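PDB 4Q7F: 5' nucleotidase family protein from Staphylococcus aureus subsp. aureus, which belongs to the 5'-nucleotidase family, joining a metal-binding calcineurin-like phosphoesterase domain, here with manganese and magnesium ions, to a 5'-nucleotidase C-terminal domain. Local coordinates for residues Lys391-Ser396 / Ile489-Val494; Gly272-Ser277 / Glu287-Leu292; Tyr319-Leu324 / Phe508-Asn513; Asn134-Asp139 / Thr180-Phe185. One frame throughout, in Å; residues are numbered along the deposited sequence. Where two conformers were deposited one is given.

In the fold
Interaction 4 comes first along the chain: within the calcineurin-like phosphoesterase region, strand 135-137 pairs with strand 179-181, closing a loop with 40 residues between the two segments. Interaction 2 follows as a hairpin of strands 270-278 and 284-293 at one border of another sheet, its centre about 30 Å from that of interaction 4. Interaction 3 opens at Tyr-319 and closes only near the C terminus, where helix 501-511 packs on strand 320-323. Nested within that loop, interaction 1 adds strand 493-497 beside strand 390-396. Interactions 4 and 2 are in series with this nested pair; none cross. Interactions 2 and 3 lie on opposite sides of the chain's centre, about 50 Å apart between centres.

Interaction 1: Lys391-Ser396 / Ile489-Val494; sequences KVLAVS and IDAPVV
Two backbone hydrogen bonds tie Val-392 and Ala-394 to the chain entering strand 493-497. Val-494 N donates to Val-392 O at 2.8 Å, bent to 144° at the hydrogen and tilted from the carbonyl plane. Ala-394 N reaches Pro-492 O at 3.1 Å, straighter at 163° and in the plane of that carbonyl. Between them Leu-393 and Val-493 form an antiparallel non-hydrogen-bonded pair, and Leu-393 CA adds a CA-H...O contact to Pro-492 O at 3.5 Å. The side-chain pairs across the contact are apolar. On the face of Leu-393 and Val-493, Leu-393 CD2 meets Val-493 CG2 at 4.0 Å, while Leu-393 CB lies 4.1 Å from Ala-491 CB. Val-392 CG1, anti to its backbone N (chi1 -179°), approaches Val-494 CB at an oblique crossing of the two side chains. Val-494 CG2 also touches Ala-394 CB, at 3.9 Å, and Ala-394 CB lies near Pro-492 CB. In the five-stranded mixed sheet of the C-terminal domain, strand 390-396 lies between strands 469-475 and 493-497, the latter outermost; Val-392 and Val-494 both rest on Thr-471. Main-chain N-H and C=O groups set the register and small apolar side chains pack around them, so the edge strand is held mainly by backbone hydrogen bonds and apolar packing, with a weak, long ion pair from Lys-391 to Asp-496 beside them.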
loop_
_atom_site.group_PDB
_atom_site.type_symbol
_atom_site.label_atom_id
_atom_site.label_comp_id
_atom_site.label_asym_id
_atom_site.label_seq_id
_atom_site.Cartn_x
_atom_site.Cartn_y
_atom_site.Cartn_z
ATOM N N LYS A 391 13.829 -1.759 13.940
ATOM C CA LYS A 391 14.343 -2.834 14.715
ATOM C C LYS A 391 15.797 -3.082 14.372
ATOM O O LYS A 391 16.189 -3.029 13.187
ATOM C CB LYS A 391 13.514 -4.099 14.514
ATOM C CG LYS A 391 12.200 -4.099 15.298
ATOM C CD LYS A 391 11.470 -5.416 15.150
ATOM C CE LYS A 391 10.348 -5.545 16.166
ATOM N NZ LYS A 391 9.353 -4.429 16.050
ATOM N N VAL A 392 16.600 -3.293 15.407
ATOM C CA VAL A 392 18.005 -3.673 15.199
ATOM C C VAL A 392 18.026 -5.179 15.303
ATOM O O VAL A 392 17.548 -5.739 16.269
ATOM C CB VAL A 392 18.975 -3.036 16.185
ATOM C CG1 VAL A 392 20.399 -3.485 15.857
ATOM C CG2 VAL A 392 18.887 -1.534 16.087
ATOM N N LEU A 393 18.536 -5.817 14.261
ATOM C CA LEU A 393 18.579 -7.260 14.175
ATOM C C LEU A 393 19.990 -7.769 14.124
ATOM O O LEU A 393 20.829 -7.148 13.528
ATOM C CB LEU A 393 17.894 -7.695 12.874
ATOM C CG LEU A 393 16.439 -7.246 12.746
ATOM C CD1 LEU A 393 15.865 -7.824 11.445
ATOM C CD2 LEU A 393 15.651 -7.688 13.950
ATOM N N ALA A 394 20.209 -8.935 14.724
ATOM C CA ALA A 394 21.501 -9.594 14.726
ATOM C C ALA A 394 21.489 -10.580 13.580
ATOM O O ALA A 394 20.639 -11.496 13.542
ATOM C CB ALA A 394 21.712 -10.304 16.046
ATOM N N VAL A 395 22.413 -10.371 12.646
ATOM C CA VAL A 395 22.524 -11.197 11.449
ATOM C C VAL A 395 23.986 -11.562 11.160
ATOM O O VAL A 395 24.907 -10.795 11.452
ATOM C CB VAL A 395 21.926 -10.477 10.208
ATOM C CG1 VAL A 395 20.416 -10.208 10.380
ATOM C CG2 VAL A 395 22.636 -9.152 9.930
ATOM N N SER A 396 24.199 -12.731 10.584
ATOM C CA SER A 396 25.551 -13.110 10.186
ATOM C C SER A 396 25.944 -12.249 8.991
ATOM O O SER A 396 25.083 -11.643 8.348
ATOM C CB SER A 396 25.594 -14.569 9.782
ATOM O OG SER A 396 24.782 -14.796 8.668
ATOM N N ILE A 489 13.489 -12.542 8.952
ATOM C CA ILE A 489 12.444 -13.134 9.799
ATOM C C ILE A 489 13.033 -13.913 10.959
ATOM O O ILE A 489 13.947 -14.750 10.789
ATOM C CB ILE A 489 11.463 -14.003 8.970
ATOM C CG1 ILE A 489 10.687 -13.110 7.988
ATOM C CG2 ILE A 489 10.493 -14.745 9.883
ATOM C CD1 ILE A 489 9.859 -13.865 6.961
ATOM N N ASP A 490 12.527 -13.624 12.154
ATOM C CA ASP A 490 13.022 -14.302 13.359
ATOM C C ASP A 490 14.513 -14.045 13.689
ATOM O O ASP A 490 15.083 -14.811 14.445
ATOM C CB ASP A 490 12.796 -15.829 13.263
ATOM C CG ASP A 490 11.316 -16.218 13.260
ATOM O OD1 ASP A 490 10.452 -15.383 13.609
ATOM O OD2 ASP A 490 11.025 -17.390 12.940
ATOM N N ALA A 491 15.153 -13.019 13.117
ATOM C CA ALA A 491 16.539 -12.708 13.489
ATOM C C ALA A 491 16.420 -12.137 14.912
ATOM O O ALA A 491 15.445 -11.441 15.217
ATOM C CB ALA A 491 17.169 -11.688 12.547
ATOM N N PRO A 492 17.376 -12.451 15.797
ATOM C CA PRO A 492 17.229 -11.936 17.178
ATOM C C PRO A 492 17.081 -10.430 17.190
ATOM O O PRO A 492 17.749 -9.754 16.413
ATOM C CB PRO A 492 18.522 -12.408 17.850
ATOM C CG PRO A 492 18.837 -13.682 17.129
ATOM C CD PRO A 492 18.493 -13.411 15.692
ATOM N N VAL A 493 16.161 -9.907 18.008
ATOM C CA VAL A 493 15.925 -8.463 18.063
ATOM C C VAL A 493 16.768 -7.826 19.164
ATOM O O VAL A 493 16.532 -8.006 20.367
ATOM C CB VAL A 493 14.426 -8.107 18.254
ATOM C CG1 VAL A 493 14.231 -6.598 18.177
ATOM C CG2 VAL A 493 13.583 -8.791 17.198
ATOM N N VAL A 494 17.763 -7.077 18.725
ATOM C CA VAL A 494 18.714 -6.433 19.612
ATOM C C VAL A 494 18.151 -5.167 20.213
ATOM O O VAL A 494 18.512 -4.784 21.325
ATOM C CB VAL A 494 19.961 -6.067 18.824
ATOM C CG1 VAL A 494 20.951 -5.282 19.679
ATOM C CG2 VAL A 494 20.568 -7.320 18.230
#

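Interaction 2: Gly272-Ser277 / Glu287-Leu292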
loop_
_atom_site.group_PDB
_atom_site.type_symbol
_atom_site.label_atom_id
_atom_site.label_comp_id
_atom_site.label_asym_id
_atom_site.label_seq_id
_atom_site.Cartn_x
_atom_site.Cartn_y
_atom_site.Cartn_z
ATOM N N GLY A 272 -14.699 2.023 -10.612
ATOM C CA GLY A 272 -15.114 0.838 -11.354
ATOM C C GLY A 272 -16.626 0.816 -11.405
ATOM O O GLY A 272 -17.274 1.115 -10.401
ATOM N N ARG A 273 -17.186 0.498 -12.572
ATOM C CA ARG A 273 -18.648 0.404 -12.719
ATOM C C ARG A 273 -18.976 -0.891 -13.437
ATOM O O ARG A 273 -18.458 -1.146 -14.519
ATOM C CB ARG A 273 -19.235 1.568 -13.500
ATOM C CG ARG A 273 -20.761 1.540 -13.564
ATOM C CD ARG A 273 -21.309 2.638 -14.451
ATOM N NE ARG A 273 -21.112 2.366 -15.883
ATOM C CZ ARG A 273 -21.235 3.276 -16.847
ATOM N NH1 ARG A 273 -21.541 4.535 -16.563
ATOM N NH2 ARG A 273 -21.070 2.931 -18.114
ATOM N N VAL A 274 -19.793 -1.723 -12.800
ATOM C CA VAL A 274 -20.243 -2.956 -13.406
ATOM C C VAL A 274 -21.747 -2.890 -13.407
ATOM O O VAL A 274 -22.344 -2.647 -12.366
ATOM C CB VAL A 274 -19.765 -4.180 -12.625
ATOM C CG1 VAL A 274 -20.367 -5.451 -13.206
ATOM C CG2 VAL A 274 -18.241 -4.249 -12.669
ATOM N N VAL A 275 -22.353 -3.090 -14.578
ATOM C CA VAL A 275 -23.785 -3.051 -14.717
ATOM C C VAL A 275 -24.309 -4.426 -15.078
ATOM O O VAL A 275 -23.765 -5.125 -15.955
ATOM C CB VAL A 275 -24.243 -2.066 -15.820
ATOM C CG1 VAL A 275 -25.766 -2.028 -15.908
ATOM C CG2 VAL A 275 -23.683 -0.677 -15.570
ATOM N N LEU A 276 -25.362 -4.818 -14.380
ATOM C CA LEU A 276 -26.031 -6.057 -14.665
ATOM C C LEU A 276 -27.431 -5.683 -15.136
ATOM O O LEU A 276 -27.999 -4.699 -14.645
ATOM C CB LEU A 276 -26.108 -6.927 -13.424
ATOM C CG LEU A 276 -24.870 -7.326 -12.654
ATOM C CD1 LEU A 276 -25.306 -8.356 -11.620
ATOM C CD2 LEU A 276 -23.749 -7.888 -13.523
ATOM N N SER A 277 -27.971 -6.415 -16.117
ATOM C CA SER A 277 -29.338 -6.151 -16.613
ATOM C C SER A 277 -30.066 -7.453 -16.940
ATOM O O SER A 277 -29.442 -8.465 -17.253
ATOM C CB SER A 277 -29.355 -5.192 -17.825
ATOM O OG SER A 277 -28.626 -5.706 -18.930
ATOM N N GLU A 287 -23.853 -6.622 -18.254
ATOM C CA GLU A 287 -24.066 -5.777 -19.406
ATOM C C GLU A 287 -22.773 -5.056 -19.731
ATOM O O GLU A 287 -22.322 -5.076 -20.863
ATOM C CB GLU A 287 -25.190 -4.778 -19.131
ATOM C CG GLU A 287 -25.331 -3.674 -20.160
ATOM C CD GLU A 287 -26.565 -2.816 -19.933
ATOM O OE1 GLU A 287 -27.679 -3.374 -19.909
ATOM O OE2 GLU A 287 -26.425 -1.581 -19.821
ATOM N N SER A 288 -22.170 -4.432 -18.725
ATOM C CA SER A 288 -20.930 -3.686 -18.916
ATOM C C SER A 288 -20.020 -3.744 -17.689
ATOM O O SER A 288 -20.471 -3.969 -16.565
ATOM C CB SER A 288 -21.250 -2.220 -19.245
ATOM O OG SER A 288 -21.909 -1.596 -18.160
ATOM N N CYS A 289 -18.732 -3.521 -17.929
ATOM C CA CYS A 289 -17.706 -3.531 -16.891
ATOM C C CYS A 289 -16.566 -2.602 -17.341
ATOM O O CYS A 289 -15.815 -2.933 -18.275
ATOM C CB CYS A 289 -17.210 -4.957 -16.695
ATOM S SG CYS A 289 -15.731 -5.096 -15.682
ATOM N N GLU A 290 -16.422 -1.454 -16.675
ATOM C CA GLU A 290 -15.439 -0.476 -17.107
ATOM C C GLU A 290 -14.980 0.414 -15.979
ATOM O O GLU A 290 -15.492 0.323 -14.861
ATOM C CB GLU A 290 -16.061 0.378 -18.211
ATOM C CG GLU A 290 -17.198 1.282 -17.759
ATOM C CD GLU A 290 -18.127 1.684 -18.897
ATOM O OE1 GLU A 290 -18.926 0.830 -19.355
ATOM O OE2 GLU A 290 -18.089 2.867 -19.304
ATOM N N LEU A 291 -13.990 1.253 -16.271
ATOM C CA LEU A 291 -13.502 2.224 -15.308
ATOM C C LEU A 291 -13.953 3.548 -15.819
ATOM O O LEU A 291 -13.798 3.834 -16.987
ATOM C CB LEU A 291 -11.972 2.242 -15.206
ATOM C CG LEU A 291 -11.274 0.959 -14.768
ATOM C CD1 LEU A 291 -9.758 1.213 -14.687
ATOM C CD2 LEU A 291 -11.812 0.431 -13.443
ATOM N N LEU A 292 -14.536 4.351 -14.947
ATOM C CA LEU A 292 -14.968 5.666 -15.304
ATOM C C LEU A 292 -13.866 6.627 -14.888
ATOM O O LEU A 292 -13.391 6.543 -13.756
ATOM C CB LEU A 292 -16.215 6.019 -14.514
ATOM C CG LEU A 292 -17.420 5.109 -14.642
ATOM C CD1 LEU A 292 -18.546 5.682 -13.796
ATOM C CD2 LEU A 292 -17.874 4.972 -16.090
HETATM O O HOH W 1 -20.132 -0.332 -16.910
#
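Leu-292 CD2 covers one face of the Arg-273 guanidinium, 3.7 Å above its plane and offset toward the rim near NH1. At the edge, in plane, a water accepts from Arg-273 NE at 3.0 Å; the bend of the chain (chi3 74°) sets NE there. The Glu-290 carboxylate comes in obliquely, its plane turned 56° from the guanidinium. Glu-290 OE2 lies 3.2 Å from Arg-273 NH2 but well out of the guanidinium plane, so this salt bridge rests on charge alone, whereas Arg-273 NH1 has Asp-58 as its salt-bridge partner. The same water donates to Arg-273 O and Glu-290 OE1 and accepts, at unusually short range, from Ser-288 OG, knitting both strands together. The backbones of strands 270-278 and 284-293 form an antiparallel hairpin at the border of a mixed sheet. Arg-273 and Glu-290 are a hydrogen-bonded pair, Arg-273 N to Glu-290 O being 2.9 Å. Further on, a classic beta bulge sets Glu-287 and Ser-288 both opposite Val-275: Val-275 O accepts from Glu-287 N at 2.7 Å and from Ser-288 N at 3.3 Å, on the same face of its plane. Ser-277 OG donates to the anti side of Glu-287 OE1 at 2.7 Å. Arg-273, Ser-288, Glu-290 and the water thus form a network that should limit side-chain rotation; Asp-58 and, less directly, Glu-290 probably offset the arginine charge.

Interaction 3: Tyr319-Leu324 / Phe508-Asn513; sequences YEITTL and FLSNNN
Leu-509 packs against Ile-321, Thr-322 and Leu-324 in an apolar helix-on-strand contact at the periphery of the C-terminal part of the chain, where the last turn of helix 501-511 lies on strand 320-323. The leucine carries most of the helix side. Its CG stands anti to the carbonyl carbon (chi1 -74°) and projects toward the strand. Of the two methyls, Leu-509 CD1 meets Ile-321 CG2 at 4.1 Å, while Leu-509 CD2 reaches Leu-324 CD2 at 3.6 Å. Both of these side-chain pairs cross at about a right angle. Between them Thr-322 CG2 lies 4.0 Å from Leu-509 CB, with the Leu-509 CD2 methyl equally near. Strand 320-323 pairs antiparallel with strand 374-376, and a classic beta bulge places Ile-321 and Thr-322 both opposite Val-375; the consecutive side chains both set out toward the helix. Val-375 itself touches Leu-509, as do Phe-371 and, from helix 342-355, Phe-346, so the leucine is buried from several directions. At the exposed side, Ser-510 OG approaches Ile-321 CG2 only at 4.5 Å, its hydrogen bond going back to Ile-506 O within the helix.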
loop_
_atom_site.group_PDB
_atom_site.type_symbol
_atom_site.label_atom_id
_atom_site.label_comp_id
_atom_site.label_asym_id
_atom_site.label_seq_id
_atom_site.Cartn_x
_atom_site.Cartn_y
_atom_site.Cartn_z
ATOM N N TYR A 319 4.126 23.613 8.548
ATOM C CA TYR A 319 4.868 23.855 9.774
ATOM C C TYR A 319 6.342 23.597 9.520
ATOM O O TYR A 319 6.710 22.539 9.024
ATOM C CB TYR A 319 4.364 22.974 10.925
ATOM C CG TYR A 319 5.170 23.166 12.187
ATOM C CD1 TYR A 319 4.897 24.218 13.056
ATOM C CD2 TYR A 319 6.229 22.316 12.495
ATOM C CE1 TYR A 319 5.653 24.412 14.209
ATOM C CE2 TYR A 319 6.984 22.495 13.646
ATOM C CZ TYR A 319 6.690 23.542 14.498
ATOM O OH TYR A 319 7.440 23.719 15.634
ATOM N N GLU A 320 7.169 24.580 9.851
ATOM C CA GLU A 320 8.603 24.472 9.629
ATOM C C GLU A 320 9.308 23.651 10.711
ATOM O O GLU A 320 9.230 23.965 11.899
ATOM C CB GLU A 320 9.218 25.874 9.518
ATOM C CG GLU A 320 10.724 25.851 9.336
ATOM C CD GLU A 320 11.313 27.210 9.016
ATOM O OE1 GLU A 320 10.647 28.027 8.333
ATOM O OE2 GLU A 320 12.470 27.437 9.425
ATOM N N ILE A 321 10.000 22.597 10.286
ATOM C CA ILE A 321 10.730 21.731 11.194
ATOM C C ILE A 321 12.087 22.374 11.509
ATOM O O ILE A 321 12.434 22.569 12.675
ATOM C CB ILE A 321 10.967 20.332 10.580
ATOM C CG1 ILE A 321 9.641 19.710 10.086
ATOM C CG2 ILE A 321 11.658 19.429 11.587
ATOM C CD1 ILE A 321 8.665 19.379 11.194
ATOM N N THR A 322 12.842 22.692 10.458
ATOM C CA THR A 322 14.140 23.337 10.608
ATOM C C THR A 322 14.565 23.937 9.277
ATOM O O THR A 322 13.874 23.770 8.251
ATOM C CB THR A 322 15.246 22.344 11.083
ATOM O OG1 THR A 322 16.425 23.065 11.455
ATOM C CG2 THR A 322 15.614 21.340 9.994
ATOM N N THR A 323 15.681 24.657 9.321
ATOM C CA THR A 323 16.320 25.217 8.140
ATOM C C THR A 323 17.738 24.652 8.134
ATOM O O THR A 323 18.482 24.864 9.068
ATOM C CB THR A 323 16.381 26.745 8.176
ATOM O OG1 THR A 323 15.052 27.274 8.228
ATOM C CG2 THR A 323 17.079 27.281 6.928
ATOM N N LEU A 324 18.091 23.921 7.089
ATOM C CA LEU A 324 19.403 23.303 6.968
ATOM C C LEU A 324 20.355 24.262 6.272
ATOM O O LEU A 324 19.915 25.138 5.540
ATOM C CB LEU A 324 19.287 22.035 6.126
ATOM C CG LEU A 324 18.171 21.068 6.518
ATOM C CD1 LEU A 324 18.100 19.932 5.518
ATOM C CD2 LEU A 324 18.368 20.532 7.924
ATOM N N PHE A 508 16.017 13.936 14.735
ATOM C CA PHE A 508 17.387 14.157 14.299
ATOM C C PHE A 508 17.559 15.594 13.818
ATOM O O PHE A 508 18.495 16.291 14.226
ATOM C CB PHE A 508 17.784 13.189 13.190
ATOM C CG PHE A 508 19.226 13.304 12.791
ATOM C CD1 PHE A 508 19.629 14.254 11.868
ATOM C CD2 PHE A 508 20.187 12.477 13.356
ATOM C CE1 PHE A 508 20.961 14.373 11.508
ATOM C CE2 PHE A 508 21.522 12.584 12.994
ATOM C CZ PHE A 508 21.913 13.537 12.073
ATOM N N LEU A 509 16.647 16.040 12.959
ATOM C CA LEU A 509 16.695 17.404 12.432
ATOM C C LEU A 509 16.698 18.466 13.531
ATOM O O LEU A 509 17.407 19.464 13.428
ATOM C CB LEU A 509 15.522 17.654 11.485
ATOM C CG LEU A 509 15.602 17.002 10.104
ATOM C CD1 LEU A 509 14.291 17.193 9.360
ATOM C CD2 LEU A 509 16.763 17.583 9.308
ATOM N N SER A 510 15.923 18.234 14.583
ATOM C CA SER A 510 15.815 19.191 15.678
ATOM C C SER A 510 17.025 19.217 16.612
ATOM O O SER A 510 17.285 20.237 17.243
ATOM C CB SER A 510 14.549 18.908 16.499
ATOM O OG SER A 510 13.388 18.993 15.687
ATOM N N ASN A 511 17.759 18.106 16.691
ATOM C CA ASN A 511 18.907 17.976 17.602
ATOM C C ASN A 511 20.297 18.249 17.021
ATOM O O ASN A 511 21.240 18.441 17.780
ATOM C CB ASN A 511 18.921 16.571 18.208
ATOM C CG ASN A 511 17.632 16.231 18.928
ATOM O OD1 ASN A 511 16.879 17.111 19.333
ATOM N ND2 ASN A 511 17.373 14.940 19.086
ATOM N N ASN A 512 20.442 18.235 15.698
ATOM C CA ASN A 512 21.745 18.515 15.083
ATOM C C ASN A 512 21.652 19.737 14.175
ATOM O O ASN A 512 21.384 19.621 12.979
ATOM C CB ASN A 512 22.273 17.309 14.307
ATOM C CG ASN A 512 23.704 17.508 13.833
ATOM O OD1 ASN A 512 24.342 18.516 14.148
ATOM N ND2 ASN A 512 24.219 16.546 13.079
ATOM N N ASN A 513 21.881 20.905 14.765
ATOM C CA ASN A 513 21.801 22.189 14.054
ATOM C C ASN A 513 22.812 22.373 12.909
ATOM O O ASN A 513 22.432 22.772 11.804
ATOM C CB ASN A 513 21.949 23.341 15.062
ATOM C CG ASN A 513 21.641 24.702 14.457
ATOM O OD1 ASN A 513 20.932 24.807 13.457
ATOM N ND2 ASN A 513 22.153 25.754 15.084
#

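Interaction 4: Asn134-Asp139 / Thr180-Phe185; sequences NIYEND and TFHSAF
Tyr-136 and His-182 meet in an offset edge-to-face arrangement beside an antiparallel strand pair, 135-137 with 179-181, part of a three-stranded sheet in the calcineurin-like phosphoesterase region. The edge of His-182 turns toward the face of the tyrosine, planes at 75° and ring centroids 5.1 Å apart; His-182 CD2 comes closest, 3.6 Å from Tyr-136 CD1. Across the sheet from Tyr-136, on the face of Ile-135 and Phe-181, the isoleucine runs obliquely past the phenylalanine, Ile-135 CG1 reaching Phe-181 CD2 at 3.8 Å. Ile-135 and Phe-181 form a non-hydrogen-bonded pair, whereas Tyr-136 and Thr-180 are hydrogen-bonded in both directions, Tyr-136 N to Thr-180 O spanning 2.8 Å. Asn-134, just before strand 135-137, bonds twice to His-182. Its carbonyl O accepts from His-182 N at 2.8 Å, nearly straight, and also lies in plane at the edge of the imidazole. Asn-134 CG is set between the backbone N and the carbonyl carbon (chi1 69°). Thr-163 O is one acceptor of its ND2. Just beyond, Glu-228 takes the N-H of Ala-184 where helix 184-198 begins. Asn-134 ND2 also donates to His-182 O at 2.8 Å, that oxygen lying 21° out of the amide plane.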
loop_
_atom_site.group_PDB
_atom_site.type_symbol
_atom_site.label_atom_id
_atom_site.label_comp_id
_atom_site.label_asym_id
_atom_site.label_seq_id
_atom_site.Cartn_x
_atom_site.Cartn_y
_atom_site.Cartn_z
ATOM N N ASN A 134 -12.285 -13.859 5.723
ATOM C CA ASN A 134 -11.094 -14.678 5.939
ATOM C C ASN A 134 -10.078 -14.209 6.987
ATOM O O ASN A 134 -8.961 -14.741 7.062
ATOM C CB ASN A 134 -10.410 -14.926 4.595
ATOM C CG ASN A 134 -9.788 -13.681 4.017
ATOM O OD1 ASN A 134 -10.322 -12.593 4.155
ATOM N ND2 ASN A 134 -8.638 -13.838 3.375
ATOM N N ILE A 135 -10.439 -13.225 7.800
ATOM C CA ILE A 135 -9.559 -12.770 8.873
ATOM C C ILE A 135 -10.313 -13.018 10.153
ATOM O O ILE A 135 -11.391 -12.431 10.386
ATOM C CB ILE A 135 -9.184 -11.282 8.779
ATOM C CG1 ILE A 135 -8.351 -11.027 7.530
ATOM C CG2 ILE A 135 -8.407 -10.855 10.018
ATOM C CD1 ILE A 135 -7.877 -9.595 7.368
ATOM N N TYR A 136 -9.776 -13.910 10.975
ATOM C CA TYR A 136 -10.410 -14.262 12.239
ATOM C C TYR A 136 -9.721 -13.642 13.435
ATOM O O TYR A 136 -8.476 -13.499 13.469
ATOM C CB TYR A 136 -10.425 -15.783 12.414
ATOM C CG TYR A 136 -11.541 -16.511 11.696
ATOM C CD1 TYR A 136 -11.685 -16.450 10.312
ATOM C CD2 TYR A 136 -12.425 -17.318 12.407
ATOM C CE1 TYR A 136 -12.710 -17.137 9.664
ATOM C CE2 TYR A 136 -13.433 -18.020 11.768
ATOM C CZ TYR A 136 -13.574 -17.928 10.402
ATOM O OH TYR A 136 -14.594 -18.636 9.789
ATOM N N GLU A 137 -10.532 -13.273 14.411
ATOM C CA GLU A 137 -10.041 -12.786 15.682
ATOM C C GLU A 137 -10.525 -13.851 16.672
ATOM O O GLU A 137 -11.731 -14.005 16.900
ATOM C CB GLU A 137 -10.622 -11.432 16.009
ATOM C CG GLU A 137 -10.112 -10.877 17.322
ATOM C CD GLU A 137 -10.833 -9.616 17.743
ATOM O OE1 GLU A 137 -12.031 -9.455 17.438
ATOM O OE2 GLU A 137 -10.209 -8.803 18.428
ATOM N N ASN A 138 -9.585 -14.592 17.244
ATOM C CA ASN A 138 -9.908 -15.702 18.119
ATOM C C ASN A 138 -10.692 -16.746 17.296
ATOM O O ASN A 138 -10.196 -17.184 16.246
ATOM C CB ASN A 138 -10.608 -15.242 19.414
ATOM C CG ASN A 138 -9.705 -14.375 20.286
ATOM O OD1 ASN A 138 -8.474 -14.490 20.249
ATOM N ND2 ASN A 138 -10.314 -13.517 21.088
ATOM N N ASP A 139 -11.902 -17.099 17.711
ATOM C CA ASP A 139 -12.649 -18.137 17.007
ATOM C C ASP A 139 -13.843 -17.636 16.181
ATOM O O ASP A 139 -14.829 -18.343 16.012
ATOM C CB ASP A 139 -13.065 -19.228 18.015
ATOM C CG ASP A 139 -11.861 -19.875 18.699
ATOM O OD1 ASP A 139 -10.752 -19.862 18.121
ATOM O OD2 ASP A 139 -12.024 -20.407 19.813
ATOM N N THR A 180 -5.928 -14.365 12.867
ATOM C CA THR A 180 -5.600 -15.483 12.006
ATOM C C THR A 180 -6.039 -15.107 10.586
ATOM O O THR A 180 -7.201 -14.724 10.374
ATOM C CB THR A 180 -6.343 -16.737 12.463
ATOM O OG1 THR A 180 -6.024 -16.977 13.837
ATOM C CG2 THR A 180 -5.950 -17.946 11.619
ATOM N N PHE A 181 -5.115 -15.218 9.630
ATOM C CA PHE A 181 -5.369 -14.872 8.232
ATOM C C PHE A 181 -5.474 -16.107 7.363
ATOM O O PHE A 181 -4.497 -16.819 7.167
ATOM C CB PHE A 181 -4.249 -13.974 7.705
ATOM C CG PHE A 181 -4.017 -12.775 8.553
ATOM C CD1 PHE A 181 -3.215 -12.861 9.687
ATOM C CD2 PHE A 181 -4.620 -11.573 8.257
ATOM C CE1 PHE A 181 -3.025 -11.758 10.506
ATOM C CE2 PHE A 181 -4.436 -10.470 9.069
ATOM C CZ PHE A 181 -3.634 -10.560 10.190
ATOM N N HIS A 182 -6.648 -16.352 6.802
ATOM C CA HIS A 182 -6.822 -17.530 5.962
ATOM C C HIS A 182 -6.752 -17.199 4.470
ATOM O O HIS A 182 -7.081 -16.086 4.041
ATOM C CB HIS A 182 -8.168 -18.195 6.279
ATOM C CG HIS A 182 -8.312 -18.612 7.707
ATOM N ND1 HIS A 182 -7.938 -19.857 8.162
ATOM C CD2 HIS A 182 -8.801 -17.952 8.782
ATOM C CE1 HIS A 182 -8.174 -19.941 9.459
ATOM N NE2 HIS A 182 -8.704 -18.800 9.858
ATOM N N SER A 183 -6.299 -18.175 3.684
ATOM C CA SER A 183 -6.255 -18.040 2.231
ATOM C C SER A 183 -7.613 -17.580 1.679
ATOM O O SER A 183 -8.641 -18.177 2.005
ATOM C CB SER A 183 -5.935 -19.394 1.612
ATOM O OG SER A 183 -6.259 -19.401 0.235
ATOM N N ALA A 184 -7.609 -16.546 0.840
ATOM C CA ALA A 184 -8.837 -16.042 0.229
ATOM C C ALA A 184 -9.404 -17.097 -0.706
ATOM O O ALA A 184 -10.613 -17.246 -0.811
ATOM C CB ALA A 184 -8.587 -14.748 -0.525
ATOM N N PHE A 185 -8.529 -17.847 -1.361
ATOM C CA PHE A 185 -8.969 -18.915 -2.247
ATOM C C PHE A 185 -9.738 -19.983 -1.476
ATOM O O PHE A 185 -10.804 -20.439 -1.918
ATOM C CB PHE A 185 -7.765 -19.578 -2.927
ATOM C CG PHE A 185 -8.134 -20.728 -3.822
ATOM C CD1 PHE A 185 -8.441 -21.965 -3.289
ATOM C CD2 PHE A 185 -8.170 -20.573 -5.197
ATOM C CE1 PHE A 185 -8.792 -23.024 -4.105
ATOM C CE2 PHE A 185 -8.507 -21.632 -6.021
ATOM C CZ PHE A 185 -8.821 -22.859 -5.474
#